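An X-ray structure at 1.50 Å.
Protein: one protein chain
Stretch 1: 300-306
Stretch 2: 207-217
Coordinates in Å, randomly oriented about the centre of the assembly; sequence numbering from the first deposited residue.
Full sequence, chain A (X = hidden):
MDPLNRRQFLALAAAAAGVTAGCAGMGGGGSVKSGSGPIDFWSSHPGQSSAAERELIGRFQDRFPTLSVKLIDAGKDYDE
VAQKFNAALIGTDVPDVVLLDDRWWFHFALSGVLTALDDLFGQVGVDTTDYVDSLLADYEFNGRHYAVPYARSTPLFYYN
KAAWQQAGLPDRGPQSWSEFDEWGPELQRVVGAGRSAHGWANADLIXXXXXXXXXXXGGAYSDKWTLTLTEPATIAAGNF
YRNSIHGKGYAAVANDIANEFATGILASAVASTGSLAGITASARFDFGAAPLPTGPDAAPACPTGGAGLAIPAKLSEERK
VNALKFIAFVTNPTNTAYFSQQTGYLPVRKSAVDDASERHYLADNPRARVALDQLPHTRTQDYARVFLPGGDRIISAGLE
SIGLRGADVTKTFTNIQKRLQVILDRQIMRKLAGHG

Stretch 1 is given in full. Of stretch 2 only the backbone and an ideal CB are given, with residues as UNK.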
ATOM      1  N   PRO A 300      -7.666   8.377  11.463  1.00  9.17           N
ATOM      2  CA  PRO A 300      -7.327   7.568  10.288  1.00  8.95           C
ATOM      3  C   PRO A 300      -7.194   6.089  10.626  1.00  8.31           C
ATOM      4  O   PRO A 300      -6.507   5.717  11.587  1.00 10.73           O
ATOM      5  CB  PRO A 300      -5.963   8.118   9.859  1.00 12.56           C
ATOM      6  CG  PRO A 300      -5.921   9.487  10.385  1.00 14.88           C
ATOM      7  CD  PRO A 300      -6.739   9.504  11.648  1.00 12.80           C
ATOM      8  N   ALA A 301      -7.852   5.254   9.834  1.00  6.33           N
ATOM      9  CA  ALA A 301      -7.803   3.813  10.055  1.00  6.51           C
ATOM     10  C   ALA A 301      -7.694   3.099   8.727  1.00  6.03           C
ATOM     11  O   ALA A 301      -8.357   2.091   8.480  1.00  7.11           O
ATOM     12  CB  ALA A 301      -9.019   3.341  10.846  1.00  7.11           C
ATOM     13  N   CYS A 302      -6.836   3.641   7.869  1.00  5.25           N
ATOM     14  CA  CYS A 302      -6.615   3.097   6.540  1.00  5.43           C
ATOM     15  C   CYS A 302      -5.140   3.245   6.201  1.00  4.61           C
ATOM     16  O   CYS A 302      -4.620   4.352   6.208  1.00  6.01           O
ATOM     17  CB  CYS A 302      -7.451   3.860   5.514  1.00  6.11           C
ATOM     18  SG  CYS A 302      -7.296   3.209   3.830  1.00  7.70           S
ATOM     19  N   PRO A 303      -4.458   2.130   5.900  1.00  4.45           N
ATOM     20  CA  PRO A 303      -3.040   2.217   5.550  1.00  5.25           C
ATOM     21  C   PRO A 303      -2.858   2.583   4.088  1.00  5.68           C
ATOM     22  O   PRO A 303      -3.809   2.579   3.298  1.00  6.61           O
ATOM     23  CB  PRO A 303      -2.551   0.783   5.770  1.00  5.46           C
ATOM     24  CG  PRO A 303      -3.745  -0.038   5.382  1.00  5.67           C
ATOM     25  CD  PRO A 303      -4.937   0.736   5.905  1.00  4.98           C
ATOM     26  N   THR A 304      -1.623   2.900   3.733  1.00  7.51           N
ATOM     27  CA  THR A 304      -1.255   3.013   2.333  1.00  8.81           C
ATOM     28  C   THR A 304      -0.434   1.787   1.952  1.00  6.77           C
ATOM     29  O   THR A 304      -0.080   0.974   2.810  1.00  6.66           O
ATOM     30  CB  THR A 304      -0.434   4.261   2.102  1.00 12.72           C
ATOM     31  OG1 THR A 304       0.753   4.157   2.884  1.00 13.75           O
ATOM     32  CG2 THR A 304      -1.220   5.496   2.539  1.00 15.12           C
ATOM     33  N   GLY A 305      -0.130   1.650   0.666  1.00  6.61           N
ATOM     34  CA  GLY A 305       0.622   0.512   0.176  1.00  6.74           C
ATOM     35  C   GLY A 305       1.298   0.840  -1.137  1.00  6.63           C
ATOM     36  O   GLY A 305       1.124   1.933  -1.683  1.00  6.89           O
ATOM     37  N   GLY A 306       2.073  -0.105  -1.653  1.00  6.78           N
ATOM     38  CA  GLY A 306       2.744   0.081  -2.930  1.00  6.22           C
ATOM     39  C   GLY A 306       4.226   0.385  -2.809  1.00  5.51           C
ATOM     40  O   GLY A 306       4.878  -0.040  -1.855  1.00  7.30           O
ATOM     41  N   UNK A 207      -2.616  -9.144   6.388  1.00  3.65           N
ATOM     42  CA  UNK A 207      -1.966  -8.245   7.353  1.00  4.34           C
ATOM     43  C   UNK A 207      -2.056  -6.786   6.920  1.00  4.75           C
ATOM     44  O   UNK A 207      -2.064  -5.888   7.757  1.00  5.50           O
ATOM     45  CB  UNK A 207      -0.498  -8.637   7.536  1.00  4.34           C
ATOM     46  N   UNK A 208      -2.145  -6.549   5.613  1.00  3.57           N
ATOM     47  CA  UNK A 208      -2.332  -5.193   5.110  1.00  3.44           C
ATOM     48  C   UNK A 208      -3.750  -4.688   5.343  1.00  4.80           C
ATOM     49  O   UNK A 208      -3.940  -3.599   5.887  1.00  6.75           O
ATOM     50  CB  UNK A 208      -2.000  -5.136   3.617  1.00  3.44           C
ATOM     51  N   UNK A 209      -4.744  -5.475   4.934  1.00  4.25           N
ATOM     52  CA  UNK A 209      -6.132  -5.019   5.023  1.00  4.98           C
ATOM     53  C   UNK A 209      -6.684  -5.030   6.447  1.00  6.62           C
ATOM     54  O   UNK A 209      -7.556  -4.222   6.768  1.00 11.16           O
ATOM     55  CB  UNK A 209      -7.017  -5.893   4.132  1.00  4.98           C
ATOM     56  N   UNK A 210      -6.196  -5.920   7.303  1.00  5.17           N
ATOM     57  CA  UNK A 210      -6.659  -5.965   8.698  1.00  4.10           C
ATOM     58  C   UNK A 210      -6.107  -4.804   9.512  1.00  3.98           C
ATOM     59  O   UNK A 210      -6.627  -4.477  10.577  1.00  4.17           O
ATOM     60  CB  UNK A 210      -6.255  -7.289   9.350  1.00  4.10           C
ATOM     61  N   UNK A 211      -5.048  -4.177   9.012  1.00  4.88           N
ATOM     62  CA  UNK A 211      -4.415  -3.086   9.726  1.00  6.88           C
ATOM     63  C   UNK A 211      -5.417  -1.985  10.048  1.00  7.50           C
ATOM     64  O   UNK A 211      -5.391  -1.400  11.134  1.00  9.33           O
ATOM     65  CB  UNK A 211      -3.252  -2.522   8.908  1.00  6.88           C
ATOM     66  N   UNK A 212      -6.310  -1.722   9.098  1.00  8.55           N
ATOM     67  CA  UNK A 212      -7.315  -0.691   9.262  1.00 11.05           C
ATOM     68  C   UNK A 212      -8.290  -0.957  10.393  1.00  9.88           C
ATOM     69  O   UNK A 212      -8.401  -0.137  11.310  1.00  9.21           O
ATOM     70  CB  UNK A 212      -8.092  -0.525   7.954  1.00 11.05           C
ATOM     71  N   UNK A 213      -9.024  -2.082  10.335  1.00  9.36           N
ATOM     72  CA  UNK A 213      -9.935  -2.370  11.444  1.00  8.86           C
ATOM     73  C   UNK A 213      -9.216  -2.479  12.774  1.00  7.07           C
ATOM     74  O   UNK A 213      -9.769  -2.035  13.774  1.00  7.36           O
ATOM     75  CB  UNK A 213     -10.701  -3.666  11.172  1.00  8.86           C
ATOM     76  N   UNK A 214      -8.003  -3.020  12.791  1.00  4.76           N
ATOM     77  CA  UNK A 214      -7.239  -3.069  14.025  1.00  4.47           C
ATOM     78  C   UNK A 214      -7.077  -1.655  14.605  1.00  5.42           C
ATOM     79  O   UNK A 214      -7.446  -1.395  15.756  1.00  5.21           O
ATOM     80  CB  UNK A 214      -5.873  -3.713  13.781  1.00  4.47           C
ATOM     81  N   UNK A 215      -6.566  -0.730  13.798  1.00  5.39           N
ATOM     82  CA  UNK A 215      -6.440   0.664  14.218  1.00  4.12           C
ATOM     83  C   UNK A 215      -7.783   1.281  14.641  1.00  4.33           C
ATOM     84  O   UNK A 215      -7.843   2.042  15.610  1.00  6.19           O
ATOM     85  CB  UNK A 215      -5.830   1.489  13.083  1.00  4.12           C
ATOM     86  N   UNK A 216      -8.847   0.981  13.894  1.00  4.59           N
ATOM     87  CA  UNK A 216     -10.162   1.544  14.182  1.00  5.35           C
ATOM     88  C   UNK A 216     -10.660   1.150  15.571  1.00  5.39           C
ATOM     89  O   UNK A 216     -11.404   1.899  16.216  1.00  6.10           O
ATOM     90  CB  UNK A 216     -11.169   1.093  13.122  1.00  5.35           C
ATOM     91  N   UNK A 217     -10.235  -0.025  16.024  1.00  5.62           N
ATOM     92  CA  UNK A 217     -10.616  -0.551  17.334  1.00  6.77           C
ATOM     93  C   UNK A 217      -9.594  -0.206  18.419  1.00  6.76           C
ATOM     94  O   UNK A 217      -9.734  -0.637  19.565  1.00  8.96           O
ATOM     95  CB  UNK A 217     -10.790  -2.069  17.254  1.00  6.77           C
TER

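Position 207 has helical backbone angles (-64/-27), and its ideal CB has no atom of stretch 1 within 5.5 Å. Stretch 1 sets no condition here, and many residues would suit; the deposited one is Ser207, whose OG is hydrogen-bonded elsewhere in the structure.

At 208 the CA-to-CB bond points sideways and the ideal CB is again beyond 5.5 Å of stretch 1. Farther out, however, stretch 1 offers the carbonyl O of Thr304, the ring of Pro303 and the bare CA of Gly305. A short side chain would reach none of these; a long one ending in a donor could, and a flat one could also lie against the proline. The residue is Trp208. With chi1 at -170° (t) and chi2 at 58°, NE1 donates to Thr304 O at 2.9 Å, with an N-H...O angle of 174°, so the bond is nearly linear and the acceptor lies at the ring edge, near its plane. Pro303 CG sits over one face, 4.0 Å from Trp208 NE1. Gly305 CA approaches Trp208 CZ2 to 3.8 Å; an ideal CB on Gly305 would fall 2.5 Å from that CZ2, a clash, so the indole uses room that glycine leaves free.

Positions 209 and 210 both direct CA-to-CB away from stretch 1, with no atom of it near either ideal CB. The visible atoms therefore choose little; the residues are Thr209 (chi1 63°, p) and Phe210 (chi1 177°, t).

At 211 the bond points toward stretch 1, and the ideal CB is 4.3 Å from Pro303 CG. An apolar chain or the aliphatic part of a polar one would suit. Gln211 is found: its NE2 comes within 3.7 Å of Pro303 CB, while both NE2 and OE1 are hydrogen-bonded elsewhere in the structure.

Position 212 is the most restrictive. Its CA is 4.6 Å from Ala301 CA and 3.1 Å from Ala301 O, and an ideal CB would lie only 2.7 Å from that same Ala301 O, a clash. The angles, -63/-60, are open to other residues, so the argument for glycine rests on the contact. Gly212 is the residue.

At 213 CA-to-CB points away, and phi of -59° is compatible with proline, among many others; Pro213 is present. At 214 the bond points sideways without a neighbour in stretch 1, so polar or apolar residues would suit; Asn214 is deposited, and its end leads away.

At 215 the bond points toward stretch 1, with the ideal CB 4.3 Å from Ala301 CA. Large apolar or aromatic groups could run along the backbone toward Pro303. Trp215 does so (chi1 -71°, m): its ring edge meets the chain, with CZ3 3.5 Å from Pro303 N and 3.7 Å from Cys302 C, and Pro303 CB packs 3.8 Å from Trp215 CZ3.

At 216 the ideal CB is 3.9 Å from Ala301 CB, favouring something small and apolar, although the sideways bond does not exclude more. Ala216 places its CB 3.8 Å from Ala301 CB. Position 217 is out of reach, so stretch 1 sets no preference and many residues would suit; Phe217 occupies it.

Stretch 2, residues 207-217: SWTFQGPNWAF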
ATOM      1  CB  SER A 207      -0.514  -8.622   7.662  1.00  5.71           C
ATOM      2  OG  SER A 207       0.335  -8.375   6.555  1.00  7.53           O
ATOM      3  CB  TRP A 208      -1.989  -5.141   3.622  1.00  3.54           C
ATOM      4  CG  TRP A 208      -1.909  -3.765   3.034  1.00  3.64           C
ATOM      5  CD1 TRP A 208      -1.098  -2.736   3.438  1.00  4.09           C
ATOM      6  CD2 TRP A 208      -2.623  -3.285   1.888  1.00  3.85           C
ATOM      7  NE1 TRP A 208      -1.279  -1.643   2.622  1.00  4.50           N
ATOM      8  CE2 TRP A 208      -2.208  -1.956   1.661  1.00  4.53           C
ATOM      9  CE3 TRP A 208      -3.581  -3.851   1.031  1.00  5.30           C
ATOM     10  CZ2 TRP A 208      -2.704  -1.188   0.605  1.00  5.30           C
ATOM     11  CZ3 TRP A 208      -4.081  -3.084  -0.010  1.00  5.43           C
ATOM     12  CH2 TRP A 208      -3.641  -1.767  -0.217  1.00  5.43           C
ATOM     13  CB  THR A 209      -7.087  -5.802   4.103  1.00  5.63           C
ATOM     14  OG1 THR A 209      -7.110  -7.177   4.498  1.00  6.94           O
ATOM     15  CG2 THR A 209      -6.670  -5.681   2.635  1.00  7.90           C
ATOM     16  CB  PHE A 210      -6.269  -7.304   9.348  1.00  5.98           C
ATOM     17  CG  PHE A 210      -6.633  -7.410  10.811  1.00  6.64           C
ATOM     18  CD1 PHE A 210      -7.943  -7.635  11.203  1.00  8.84           C
ATOM     19  CD2 PHE A 210      -5.649  -7.301  11.792  1.00  7.73           C
ATOM     20  CE1 PHE A 210      -8.272  -7.733  12.550  1.00  9.46           C
ATOM     21  CE2 PHE A 210      -5.972  -7.402  13.139  1.00  8.23           C
ATOM     22  CZ  PHE A 210      -7.285  -7.618  13.518  1.00  9.01           C
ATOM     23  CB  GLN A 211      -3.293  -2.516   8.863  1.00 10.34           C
ATOM     24  CG  GLN A 211      -1.986  -2.479   9.572  1.00 11.16           C
ATOM     25  CD  GLN A 211      -0.830  -1.985   8.728  1.00  7.49           C
ATOM     26  OE1 GLN A 211       0.169  -1.528   9.275  1.00  7.82           O
ATOM     27  NE2 GLN A 211      -0.942  -2.096   7.396  1.00  6.93           N
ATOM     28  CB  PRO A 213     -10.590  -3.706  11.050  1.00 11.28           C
ATOM     29  CG  PRO A 213      -9.867  -4.180   9.851  1.00 14.04           C
ATOM     30  CD  PRO A 213      -9.273  -2.973   9.189  1.00 11.52           C
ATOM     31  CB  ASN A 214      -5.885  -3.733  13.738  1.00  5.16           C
ATOM     32  CG  ASN A 214      -5.158  -4.176  14.988  1.00  5.14           C
ATOM     33  OD1 ASN A 214      -5.751  -4.378  16.055  1.00  6.64           O
ATOM     34  ND2 ASN A 214      -3.851  -4.357  14.851  1.00  5.58           N
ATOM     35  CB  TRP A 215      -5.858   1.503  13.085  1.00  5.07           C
ATOM     36  CG  TRP A 215      -4.410   1.252  12.779  1.00  4.59           C
ATOM     37  CD1 TRP A 215      -3.442   0.775  13.629  1.00  4.77           C
ATOM     38  CD2 TRP A 215      -3.766   1.487  11.525  1.00  4.17           C
ATOM     39  NE1 TRP A 215      -2.234   0.706  12.967  1.00  4.80           N
ATOM     40  CE2 TRP A 215      -2.408   1.144  11.678  1.00  4.49           C
ATOM     41  CE3 TRP A 215      -4.210   1.963  10.283  1.00  5.68           C
ATOM     42  CZ2 TRP A 215      -1.493   1.256  10.633  1.00  6.19           C
ATOM     43  CZ3 TRP A 215      -3.302   2.076   9.251  1.00  6.82           C
ATOM     44  CH2 TRP A 215      -1.959   1.730   9.433  1.00  5.55           C
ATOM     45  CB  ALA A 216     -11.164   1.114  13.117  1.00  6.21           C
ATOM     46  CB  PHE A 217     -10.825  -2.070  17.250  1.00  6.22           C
ATOM     47  CG  PHE A 217     -12.175  -2.476  16.715  1.00  6.10           C
ATOM     48  CD1 PHE A 217     -13.334  -2.120  17.398  1.00  8.20           C
ATOM     49  CD2 PHE A 217     -12.293  -3.235  15.552  1.00  6.19           C
ATOM     50  CE1 PHE A 217     -14.587  -2.504  16.932  1.00  7.84           C
ATOM     51  CE2 PHE A 217     -13.551  -3.628  15.075  1.00  7.09           C
ATOM     52  CZ  PHE A 217     -14.696  -3.260  15.766  1.00  6.64           C
TER
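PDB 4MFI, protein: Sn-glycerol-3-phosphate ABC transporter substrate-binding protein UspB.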